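Local coordinates for protein ComZ (Thermus thermophilus, PDB 6QVI) that probably serves as a DNA receptor at the tip of the pilus, as a competence-associated pilin with pseudopilin-like and beta-solenoid domains, at residues Y134-I139 / D207-L212; G158-V163 / F180-R185; I219-S224 / K258-E263; T225-G228 / K233-G236. All coordinates share one frame; numbering follows the deposited sequence.

Contact 1: Y134-I139 / D207-L212; sequences YLEQAI and DLCASL
The carboxylate end of Glu136 lies over the CB side of Cys209, with Glu136 OE1 4.2 Å from Cys209 CB. Glu136 CG stands anti to its own carbonyl carbon, beside the backbone N (chi1 -68°), and the chain beyond is extended, carrying the carboxylate to the other loop. There Glu136 OE1 comes within 4.3 Å of the carbonyl oxygen of Leu208, while OE2 forms a salt bridge with Arg498; the charge is thus met outside the two segments, and the side chain makes only a loose approach to Cys209. The CA atoms of Glu136 and Cys209 are 7.0 Å apart, but Glu136 O comes to 3.9 Å from Cys209 O, two acceptors with no bond between them. The contact probably lies where the pseudopilin-like part of the chain gives way to the beta-solenoid: 134-139 leads from strand 120-130 to strand 139-141, and Cys209 SG is joined by a disulfide to Cys51, after helix 12-40. Cys209, at positive phi, lies in an Asx turn in which Asp207 OD2 accepts from Cys209 N at 3.2 Å, met 47° above the carboxylate plane. Asn184 grips the same bend, giving ND2 to Asp207 OD2 and accepting from Ala210 N through OD1.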
loop_
_atom_site.group_PDB
_atom_site.type_symbol
_atom_site.label_atom_id
_atom_site.label_comp_id
_atom_site.label_asym_id
_atom_site.label_seq_id
_atom_site.Cartn_x
_atom_site.Cartn_y
_atom_site.Cartn_z
ATOM N N TYR A 134 3.603 -3.845 3.307
ATOM C CA TYR A 134 2.647 -2.837 2.872
ATOM C C TYR A 134 1.951 -3.337 1.617
ATOM O O TYR A 134 2.578 -3.492 0.565
ATOM C CB TYR A 134 3.382 -1.515 2.616
ATOM C CG TYR A 134 3.741 -0.727 3.881
ATOM C CD1 TYR A 134 2.740 -0.222 4.717
ATOM C CD2 TYR A 134 5.073 -0.563 4.286
ATOM C CE1 TYR A 134 3.049 0.492 5.871
ATOM C CE2 TYR A 134 5.395 0.138 5.452
ATOM C CZ TYR A 134 4.373 0.662 6.244
ATOM O OH TYR A 134 4.649 1.365 7.403
ATOM N N LEU A 135 0.638 -3.532 1.715
ATOM C CA LEU A 135 -0.124 -4.104 0.611
ATOM C C LEU A 135 -0.090 -3.203 -0.605
ATOM O O LEU A 135 -0.167 -1.966 -0.501
ATOM C CB LEU A 135 -1.564 -4.358 1.045
ATOM C CG LEU A 135 -1.644 -5.399 2.158
ATOM C CD1 LEU A 135 -3.064 -5.877 2.358
ATOM C CD2 LEU A 135 -0.712 -6.584 1.813
ATOM N N GLU A 136 0.059 -3.838 -1.767
ATOM C CA GLU A 136 0.179 -3.115 -3.029
ATOM C C GLU A 136 -0.784 -3.727 -4.033
ATOM O O GLU A 136 -0.498 -4.790 -4.600
ATOM C CB GLU A 136 1.608 -3.120 -3.554
ATOM C CG GLU A 136 2.532 -2.307 -2.676
ATOM C CD GLU A 136 3.872 -2.066 -3.322
ATOM O OE1 GLU A 136 4.112 -2.630 -4.414
ATOM O OE2 GLU A 136 4.680 -1.298 -2.742
ATOM N N GLN A 137 -1.926 -3.061 -4.230
ATOM C CA GLN A 137 -2.929 -3.582 -5.143
ATOM C C GLN A 137 -3.623 -2.413 -5.841
ATOM O O GLN A 137 -3.700 -1.301 -5.308
ATOM C CB GLN A 137 -3.925 -4.483 -4.379
ATOM C CG GLN A 137 -4.688 -3.707 -3.298
ATOM C CD GLN A 137 -3.927 -3.555 -1.994
ATOM O OE1 GLN A 137 -3.452 -4.528 -1.430
ATOM N NE2 GLN A 137 -3.756 -2.320 -1.546
ATOM N N ALA A 138 -4.160 -2.677 -7.031
ATOM C CA ALA A 138 -4.899 -1.616 -7.697
ATOM C C ALA A 138 -6.244 -1.415 -7.054
ATOM O O ALA A 138 -6.748 -0.283 -7.021
ATOM C CB ALA A 138 -5.103 -1.915 -9.184
ATOM N N ILE A 139 -6.833 -2.471 -6.560
ATOM C CA ILE A 139 -8.126 -2.367 -5.976
ATOM C C ILE A 139 -8.238 -3.145 -4.732
ATOM O O ILE A 139 -8.067 -4.312 -4.749
ATOM C CB ILE A 139 -9.148 -3.011 -6.889
ATOM C CG1 ILE A 139 -9.389 -2.162 -8.103
ATOM C CG2 ILE A 139 -10.463 -3.196 -6.189
ATOM C CD1 ILE A 139 -10.388 -2.793 -9.018
ATOM N N ASP A 207 7.004 -5.530 -13.311
ATOM C CA ASP A 207 6.654 -6.208 -12.069
ATOM C C ASP A 207 5.821 -5.240 -11.225
ATOM O O ASP A 207 6.370 -4.357 -10.553
ATOM C CB ASP A 207 7.910 -6.694 -11.348
ATOM C CG ASP A 207 7.589 -7.644 -10.217
ATOM O OD1 ASP A 207 8.510 -8.120 -9.514
ATOM O OD2 ASP A 207 6.389 -7.956 -10.070
ATOM N N LEU A 208 4.499 -5.403 -11.245
ATOM C CA LEU A 208 3.624 -4.560 -10.443
ATOM C C LEU A 208 3.433 -5.102 -9.046
ATOM O O LEU A 208 2.887 -4.394 -8.188
ATOM C CB LEU A 208 2.273 -4.440 -11.129
ATOM C CG LEU A 208 2.162 -3.522 -12.340
ATOM C CD1 LEU A 208 0.760 -3.602 -12.893
ATOM C CD2 LEU A 208 2.479 -2.102 -11.913
ATOM N N CYS A 209 3.966 -6.300 -8.799
ATOM C CA CYS A 209 3.804 -7.065 -7.565
ATOM C C CYS A 209 2.344 -7.446 -7.347
ATOM O O CYS A 209 1.831 -7.412 -6.228
ATOM C CB CYS A 209 4.378 -6.314 -6.360
ATOM S SG CYS A 209 6.041 -5.662 -6.698
ATOM N N ALA A 210 1.677 -7.839 -8.432
ATOM C CA ALA A 210 0.251 -8.132 -8.371
ATOM C C ALA A 210 -0.022 -9.470 -7.703
ATOM O O ALA A 210 0.783 -10.387 -7.752
ATOM C CB ALA A 210 -0.361 -8.164 -9.764
ATOM N N SER A 211 -1.211 -9.591 -7.125
ATOM C CA SER A 211 -1.649 -10.841 -6.512
ATOM C C SER A 211 -3.147 -10.734 -6.334
ATOM O O SER A 211 -3.705 -9.635 -6.309
ATOM C CB SER A 211 -0.954 -11.141 -5.173
ATOM O OG SER A 211 -0.838 -9.978 -4.381
ATOM N N LEU A 212 -3.792 -11.882 -6.191
ATOM C CA LEU A 212 -5.211 -11.937 -5.872
ATOM C C LEU A 212 -5.382 -12.530 -4.487
ATOM O O LEU A 212 -5.146 -13.718 -4.293
ATOM C CB LEU A 212 -5.960 -12.770 -6.913
ATOM C CG LEU A 212 -7.473 -12.947 -6.818
ATOM C CD1 LEU A 212 -8.088 -11.707 -6.338
ATOM C CD2 LEU A 212 -8.081 -13.374 -8.150
#

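Contact 2: G158-V163 / F180-R185; sequences GGVYVV and FALYNR
Gly158 and Tyr183 supply the polar tie of this contact, Gly158 N donating to Tyr183 O at 2.9 Å. The nitrogen lies nearly on the line of the carbonyl bond (C=O...N 165°), but the N-H is bent away from a straight approach, at 131°. Gly158 can turn here because it has no side chain: at its backbone angles a CB would run into the preceding carbonyl oxygen. This bend takes the chain from strand 153-157, the parallel neighbour of strand 180-187, to strand 160-162, which belongs to a different face of the beta-solenoid.

Beyond the bend the interactions are apolar. The CB bonds of Val160 and Leu182 point toward one another from the two faces, and their branches meet at an angle, Val160 CG1 against Leu182 CD1. Leu182 has CG opposite its own nitrogen (chi1 -165°), and this turns the fork inward: CD1 goes to the valine, while CD2 lies against the carbonyl oxygen of Gly158. Leu212 on the Val160 side and Ala210 on the Leu182 side extend the same apolar interior. Replacing Leu182 with an alanine would probably open a gap between the faces, leaving Val160 CG1 and the Gly158 carbonyl without the methyls that cover them.

The CB bond of Tyr183 is directed away from the 158-163 segment, and its hydroxyl is hydrogen-bonded to Gln226 OE1. With one backbone bond at the bend and hydrocarbon behind it, the contact rests mainly on buried hydrocarbon, the bond fixing where Gly158 meets strand 180-187.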
loop_
_atom_site.group_PDB
_atom_site.type_symbol
_atom_site.label_atom_id
_atom_site.label_comp_id
_atom_site.label_asym_id
_atom_site.label_seq_id
_atom_site.Cartn_x
_atom_site.Cartn_y
_atom_site.Cartn_z
ATOM N N GLY A 158 -2.485 -4.609 -11.715
ATOM C CA GLY A 158 -2.107 -4.585 -10.318
ATOM C C GLY A 158 -2.901 -5.592 -9.505
ATOM O O GLY A 158 -3.735 -6.327 -10.048
ATOM N N GLY A 159 -2.670 -5.664 -8.195
ATOM C CA GLY A 159 -3.358 -6.660 -7.409
ATOM C C GLY A 159 -4.774 -6.255 -7.121
ATOM O O GLY A 159 -5.154 -5.096 -7.301
ATOM N N VAL A 160 -5.559 -7.213 -6.669
ATOM C CA VAL A 160 -6.893 -6.955 -6.199
ATOM C C VAL A 160 -7.069 -7.754 -4.924
ATOM O O VAL A 160 -6.957 -8.931 -4.936
ATOM C CB VAL A 160 -8.035 -7.233 -7.188
ATOM C CG1 VAL A 160 -7.584 -7.404 -8.599
ATOM C CG2 VAL A 160 -8.873 -8.389 -6.757
ATOM N N TYR A 161 -7.315 -7.081 -3.815
ATOM C CA TYR A 161 -7.504 -7.697 -2.524
ATOM C C TYR A 161 -8.947 -7.531 -2.174
ATOM O O TYR A 161 -9.480 -6.484 -2.327
ATOM C CB TYR A 161 -6.645 -6.954 -1.508
ATOM C CG TYR A 161 -6.615 -7.476 -0.083
ATOM C CD1 TYR A 161 -7.732 -7.507 0.684
ATOM C CD2 TYR A 161 -5.442 -7.868 0.501
ATOM C CE1 TYR A 161 -7.698 -7.957 1.971
ATOM C CE2 TYR A 161 -5.400 -8.309 1.790
ATOM C CZ TYR A 161 -6.536 -8.351 2.513
ATOM O OH TYR A 161 -6.516 -8.786 3.790
ATOM N N VAL A 162 -9.601 -8.579 -1.740
ATOM C CA VAL A 162 -10.974 -8.471 -1.367
ATOM C C VAL A 162 -11.085 -9.037 0.016
ATOM O O VAL A 162 -10.507 -10.047 0.280
ATOM C CB VAL A 162 -11.825 -9.310 -2.291
ATOM C CG1 VAL A 162 -13.257 -9.265 -1.858
ATOM C CG2 VAL A 162 -11.703 -8.810 -3.695
ATOM N N VAL A 163 -11.807 -8.399 0.918
ATOM C CA VAL A 163 -11.908 -8.978 2.238
ATOM C C VAL A 163 -13.021 -9.994 2.376
ATOM O O VAL A 163 -12.794 -11.041 2.908
ATOM C CB VAL A 163 -11.795 -7.970 3.400
ATOM C CG1 VAL A 163 -11.380 -6.619 2.934
ATOM C CG2 VAL A 163 -13.010 -7.912 4.267
ATOM N N PHE A 180 -13.060 -9.774 -17.292
ATOM C CA PHE A 180 -12.178 -9.488 -16.162
ATOM C C PHE A 180 -10.763 -9.912 -16.535
ATOM O O PHE A 180 -10.535 -11.070 -16.901
ATOM C CB PHE A 180 -12.677 -10.246 -14.925
ATOM C CG PHE A 180 -11.873 -10.029 -13.675
ATOM C CD1 PHE A 180 -10.638 -10.629 -13.478
ATOM C CD2 PHE A 180 -12.392 -9.254 -12.652
ATOM C CE1 PHE A 180 -9.925 -10.424 -12.279
ATOM C CE2 PHE A 180 -11.700 -9.052 -11.481
ATOM C CZ PHE A 180 -10.458 -9.648 -11.291
ATOM N N ALA A 181 -9.818 -8.986 -16.405
ATOM C CA ALA A 181 -8.424 -9.265 -16.693
ATOM C C ALA A 181 -7.606 -8.554 -15.643
ATOM O O ALA A 181 -7.846 -7.371 -15.356
ATOM C CB ALA A 181 -8.003 -8.793 -18.097
ATOM N N LEU A 182 -6.588 -9.257 -15.143
ATOM C CA LEU A 182 -5.732 -8.764 -14.072
ATOM C C LEU A 182 -4.306 -9.020 -14.520
ATOM O O LEU A 182 -3.900 -10.171 -14.695
ATOM C CB LEU A 182 -6.055 -9.469 -12.755
ATOM C CG LEU A 182 -5.562 -8.943 -11.401
ATOM C CD1 LEU A 182 -6.193 -9.764 -10.300
ATOM C CD2 LEU A 182 -4.047 -9.064 -11.305
ATOM N N TYR A 183 -3.559 -7.944 -14.731
ATOM C CA TYR A 183 -2.215 -8.032 -15.270
ATOM C C TYR A 183 -1.192 -7.532 -14.264
ATOM O O TYR A 183 -1.512 -6.790 -13.327
ATOM C CB TYR A 183 -2.127 -7.234 -16.574
ATOM C CG TYR A 183 -3.099 -7.703 -17.640
ATOM C CD1 TYR A 183 -3.585 -9.009 -17.629
ATOM C CD2 TYR A 183 -3.556 -6.833 -18.644
ATOM C CE1 TYR A 183 -4.464 -9.457 -18.601
ATOM C CE2 TYR A 183 -4.455 -7.271 -19.622
ATOM C CZ TYR A 183 -4.904 -8.581 -19.587
ATOM O OH TYR A 183 -5.780 -9.056 -20.529
ATOM N N ASN A 184 0.067 -7.893 -14.517
ATOM C CA ASN A 184 1.155 -7.531 -13.617
ATOM C C ASN A 184 2.183 -6.658 -14.312
ATOM O O ASN A 184 3.356 -6.617 -13.925
ATOM C CB ASN A 184 1.799 -8.745 -12.958
ATOM C CG ASN A 184 2.804 -8.331 -11.922
ATOM O OD1 ASN A 184 2.440 -7.971 -10.800
ATOM N ND2 ASN A 184 4.086 -8.376 -12.287
ATOM N N ARG A 185 1.753 -5.964 -15.350
ATOM C CA ARG A 185 2.563 -4.899 -15.906
ATOM C C ARG A 185 1.649 -3.916 -16.617
ATOM O O ARG A 185 0.470 -4.191 -16.863
ATOM C CB ARG A 185 3.628 -5.488 -16.833
ATOM C CG ARG A 185 3.061 -6.535 -17.773
ATOM C CD ARG A 185 3.651 -6.474 -19.153
ATOM N NE ARG A 185 2.928 -5.497 -19.960
ATOM C CZ ARG A 185 3.501 -4.727 -20.874
ATOM N NH1 ARG A 185 4.811 -4.829 -21.092
ATOM N NH2 ARG A 185 2.771 -3.860 -21.563
#

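Contact 3: I219-S224 / K258-E263; sequences ISVGGS and KGVCTE
A corner of the beta-solenoid, where the chain leaves strand 218-221 and turns through two glycines toward strand 226-227, is met here by the extended loop 258-263. On the inner side Val221 and Val260 face each other, their CG1 methyls 3.9 Å apart. Val221 CG1 stands opposite its backbone nitrogen (chi1 160°), whereas Val260 CG1 lies beside its own, and the two side chains meet at an angle through these single branches. Both valines also rest on Ile227, making the contact part of the solenoid interior. On the outer side Lys258 bends round the turn. Its CG lies 3.6 Å from Ser224 N, and bends at chi3 and chi4 bring NZ back over Gly223, 3.2 Å from its CA. CG, CE and NZ all lie against the backbone of Gly223 and Ser224, and the ammonium group has a weak hydrogen bond to Asn250 OD1, beyond the two segments. An alanine in place of Lys258 would probably uncover the backbone of Gly223 and Ser224 and cost Asn250 this weak partner. Ser224, whose CB is turned away from the loop, donates from OG to Gly223 O at 2.6 Å, tilted 22° from the carbonyl plane.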
loop_
_atom_site.group_PDB
_atom_site.type_symbol
_atom_site.label_atom_id
_atom_site.label_comp_id
_atom_site.label_asym_id
_atom_site.label_seq_id
_atom_site.Cartn_x
_atom_site.Cartn_y
_atom_site.Cartn_z
ATOM N N ILE A 219 -13.893 -18.023 -5.009
ATOM C CA ILE A 219 -13.900 -17.321 -6.285
ATOM C C ILE A 219 -14.052 -18.347 -7.387
ATOM O O ILE A 219 -13.598 -19.492 -7.268
ATOM C CB ILE A 219 -12.636 -16.479 -6.557
ATOM C CG1 ILE A 219 -11.422 -17.374 -6.810
ATOM C CG2 ILE A 219 -12.358 -15.499 -5.432
ATOM C CD1 ILE A 219 -10.388 -16.730 -7.674
ATOM N N SER A 220 -14.722 -17.935 -8.462
ATOM C CA SER A 220 -14.919 -18.767 -9.641
ATOM C C SER A 220 -14.290 -18.057 -10.826
ATOM O O SER A 220 -14.342 -16.830 -10.924
ATOM C CB SER A 220 -16.409 -19.044 -9.909
ATOM O OG SER A 220 -16.597 -20.169 -10.757
ATOM N N VAL A 221 -13.681 -18.819 -11.722
ATOM C CA VAL A 221 -12.998 -18.239 -12.865
ATOM C C VAL A 221 -13.405 -19.023 -14.112
ATOM O O VAL A 221 -13.088 -20.217 -14.239
ATOM C CB VAL A 221 -11.478 -18.229 -12.667
ATOM C CG1 VAL A 221 -10.770 -18.105 -13.997
ATOM C CG2 VAL A 221 -11.093 -17.092 -11.753
ATOM N N GLY A 222 -14.121 -18.352 -15.023
ATOM C CA GLY A 222 -14.590 -18.952 -16.253
ATOM C C GLY A 222 -13.757 -18.532 -17.455
ATOM O O GLY A 222 -12.737 -17.848 -17.337
ATOM N N GLY A 223 -14.223 -18.945 -18.634
ATOM C CA GLY A 223 -13.425 -18.781 -19.834
ATOM C C GLY A 223 -13.183 -17.326 -20.184
ATOM O O GLY A 223 -14.041 -16.457 -19.980
ATOM N N SER A 224 -11.991 -17.075 -20.739
ATOM C CA SER A 224 -11.438 -15.803 -21.240
ATOM C C SER A 224 -11.073 -14.828 -20.120
ATOM O O SER A 224 -10.456 -13.787 -20.389
ATOM C CB SER A 224 -12.364 -15.099 -22.250
ATOM O OG SER A 224 -13.471 -14.496 -21.608
ATOM N N LYS A 258 -6.446 -16.539 -21.311
ATOM C CA LYS A 258 -7.346 -17.413 -20.558
ATOM C C LYS A 258 -6.669 -17.868 -19.270
ATOM O O LYS A 258 -5.441 -17.810 -19.125
ATOM C CB LYS A 258 -7.782 -18.638 -21.376
ATOM C CG LYS A 258 -9.130 -19.182 -20.931
ATOM C CD LYS A 258 -9.417 -20.518 -21.584
ATOM C CE LYS A 258 -10.887 -20.648 -21.999
ATOM N NZ LYS A 258 -11.757 -21.226 -20.919
ATOM N N GLY A 259 -7.504 -18.281 -18.308
ATOM C CA GLY A 259 -7.033 -19.086 -17.183
ATOM C C GLY A 259 -6.315 -18.290 -16.119
ATOM O O GLY A 259 -6.144 -17.066 -16.206
ATOM N N VAL A 260 -5.857 -19.004 -15.094
ATOM C CA VAL A 260 -5.115 -18.365 -14.023
ATOM C C VAL A 260 -3.641 -18.731 -14.208
ATOM O O VAL A 260 -3.256 -19.907 -14.194
ATOM C CB VAL A 260 -5.689 -18.702 -12.631
ATOM C CG1 VAL A 260 -7.136 -18.276 -12.556
ATOM C CG2 VAL A 260 -5.617 -20.171 -12.279
ATOM N N CYS A 261 -2.828 -17.717 -14.510
ATOM C CA CYS A 261 -1.379 -17.825 -14.600
ATOM C C CYS A 261 -0.804 -17.384 -13.260
ATOM O O CYS A 261 -0.710 -16.187 -12.966
ATOM C CB CYS A 261 -0.873 -16.972 -15.751
ATOM S SG CYS A 261 -1.336 -17.633 -17.321
ATOM N N THR A 262 -0.422 -18.353 -12.438
ATOM C CA THR A 262 0.006 -17.992 -11.106
ATOM C C THR A 262 1.232 -18.807 -10.749
ATOM O O THR A 262 1.417 -19.934 -11.207
ATOM C CB THR A 262 -1.114 -18.165 -10.048
ATOM O OG1 THR A 262 -0.661 -17.671 -8.774
ATOM C CG2 THR A 262 -1.565 -19.635 -9.903
ATOM N N GLU A 263 2.065 -18.193 -9.922
ATOM C CA GLU A 263 3.198 -18.860 -9.314
ATOM C C GLU A 263 2.747 -19.704 -8.136
ATOM O O GLU A 263 3.082 -20.888 -8.040
ATOM C CB GLU A 263 4.189 -17.805 -8.840
ATOM C CG GLU A 263 4.804 -16.978 -9.951
ATOM C CD GLU A 263 5.837 -15.990 -9.424
ATOM O OE1 GLU A 263 6.591 -15.421 -10.246
ATOM O OE2 GLU A 263 5.896 -15.788 -8.188
#

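Contact 4: T225-G228 / K233-G236; sequences TQIG and KVKG
Ile227 and Val234 cross obliquely, each offering one methyl to the other, with Ile227 CG2 3.7 Å from Val234 CG1. The two arrive differently. Val234 has its CB bond pointing toward the strand, and CG1 occupies the place between its backbone nitrogen and carbonyl carbon (chi1 77°). Ile227 is set more to one side: its CG2 branch makes the contact while the longer CG1-CD1 branch leads away. Val234 in turn is touched by Ala210. Next to this pair the backbones come close, Gly228 CA lying 3.9 Å from Lys233 CA and 4.0 Å from Val234 N. A CB on Gly228 would point toward the other segment and clash with Val234 N and Lys233 CB, and its backbone angles in themselves call for glycine. Lys233 contributes its CB, 4.1 Å from Gly228 CA, and the remainder of its chain runs off from the strand. Past Val234 the chain folds tightly at Lys235, the centre of an inverse gamma turn closed by a weak bond from Gly236 N to Val234 O. Together these bends take the chain from strand 226-227 to strand 237-239, on another face, a corner of the kind that separates the faces of a beta-solenoid coil.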
loop_
_atom_site.group_PDB
_atom_site.type_symbol
_atom_site.label_atom_id
_atom_site.label_comp_id
_atom_site.label_asym_id
_atom_site.label_seq_id
_atom_site.Cartn_x
_atom_site.Cartn_y
_atom_site.Cartn_z
ATOM N N THR A 225 -11.337 -15.173 -18.870
ATOM C CA THR A 225 -10.829 -14.413 -17.742
ATOM C C THR A 225 -9.312 -14.578 -17.714
ATOM O O THR A 225 -8.767 -15.574 -18.201
ATOM C CB THR A 225 -11.467 -14.927 -16.452
ATOM O OG1 THR A 225 -12.840 -14.536 -16.431
ATOM C CG2 THR A 225 -10.784 -14.370 -15.202
ATOM N N GLN A 226 -8.606 -13.580 -17.202
ATOM C CA GLN A 226 -7.154 -13.642 -17.306
ATOM C C GLN A 226 -6.561 -13.058 -16.022
ATOM O O GLN A 226 -6.535 -11.840 -15.808
ATOM C CB GLN A 226 -6.722 -12.913 -18.571
ATOM C CG GLN A 226 -5.324 -13.144 -19.047
ATOM C CD GLN A 226 -5.088 -12.449 -20.377
ATOM O OE1 GLN A 226 -6.021 -11.880 -20.965
ATOM N NE2 GLN A 226 -3.876 -12.584 -20.913
ATOM N N ILE A 227 -6.116 -13.948 -15.150
ATOM C CA ILE A 227 -5.406 -13.570 -13.939
ATOM C C ILE A 227 -3.948 -13.822 -14.291
ATOM O O ILE A 227 -3.462 -14.946 -14.246
ATOM C CB ILE A 227 -5.878 -14.358 -12.723
ATOM C CG1 ILE A 227 -7.328 -13.973 -12.396
ATOM C CG2 ILE A 227 -4.995 -14.065 -11.548
ATOM C CD1 ILE A 227 -8.030 -14.931 -11.456
ATOM N N GLY A 228 -3.268 -12.773 -14.727
ATOM C CA GLY A 228 -1.904 -12.892 -15.174
ATOM C C GLY A 228 -1.869 -13.373 -16.609
ATOM O O GLY A 228 -2.860 -13.843 -17.177
ATOM N N LYS A 233 3.113 -13.099 -15.162
ATOM C CA LYS A 233 1.903 -13.498 -14.463
ATOM C C LYS A 233 1.990 -13.247 -12.962
ATOM O O LYS A 233 3.056 -13.046 -12.373
ATOM C CB LYS A 233 1.561 -14.961 -14.692
ATOM C CG LYS A 233 2.346 -15.952 -13.859
ATOM C CD LYS A 233 2.166 -17.338 -14.486
ATOM C CE LYS A 233 2.853 -18.471 -13.755
ATOM N NZ LYS A 233 4.315 -18.298 -13.536
ATOM N N VAL A 234 0.821 -13.362 -12.343
ATOM C CA VAL A 234 0.610 -12.839 -11.021
ATOM C C VAL A 234 1.382 -13.654 -10.005
ATOM O O VAL A 234 1.604 -14.867 -10.162
ATOM C CB VAL A 234 -0.901 -12.788 -10.743
ATOM C CG1 VAL A 234 -1.471 -14.185 -10.422
ATOM C CG2 VAL A 234 -1.200 -11.815 -9.687
ATOM N N LYS A 235 1.816 -12.964 -8.968
ATOM C CA LYS A 235 2.677 -13.562 -7.943
ATOM C C LYS A 235 1.845 -14.174 -6.823
ATOM O O LYS A 235 2.037 -13.887 -5.652
ATOM C CB LYS A 235 3.625 -12.494 -7.380
ATOM C CG LYS A 235 4.791 -12.122 -8.261
ATOM C CD LYS A 235 5.896 -11.428 -7.466
ATOM C CE LYS A 235 5.612 -11.587 -6.004
ATOM N NZ LYS A 235 6.883 -11.224 -5.301
ATOM N N GLY A 236 0.943 -15.084 -7.180
ATOM C CA GLY A 236 0.153 -15.739 -6.154
ATOM C C GLY A 236 -1.344 -15.452 -6.187
ATOM O O GLY A 236 -1.794 -14.361 -6.536
#

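Overall arrangement
All four contacts lie in one region of the beta-solenoid, in two nested pairs along the chain. Contacts 2 and 4 are buried and share a sheet, strands 180-187 and 226-227 being parallel neighbours in it, with backbone hydrogen bonds from Leu182 to Gln226 and Gly228. Contact 4 is nested in the loop closed by contact 3, where Cys261 N hydrogen-bonds to Ile227 O; contact 2 lies likewise inside the loop of contact 1, linked by Asn184 and Ala210. Contacts 1 and 3, about 17 Å apart between centres, are only partly buried. In contact 1 a carboxylate only approaches Cys209, its salt bridge leading outside the segments, whereas contact 3 mixes valine packing with a lysine at the surface.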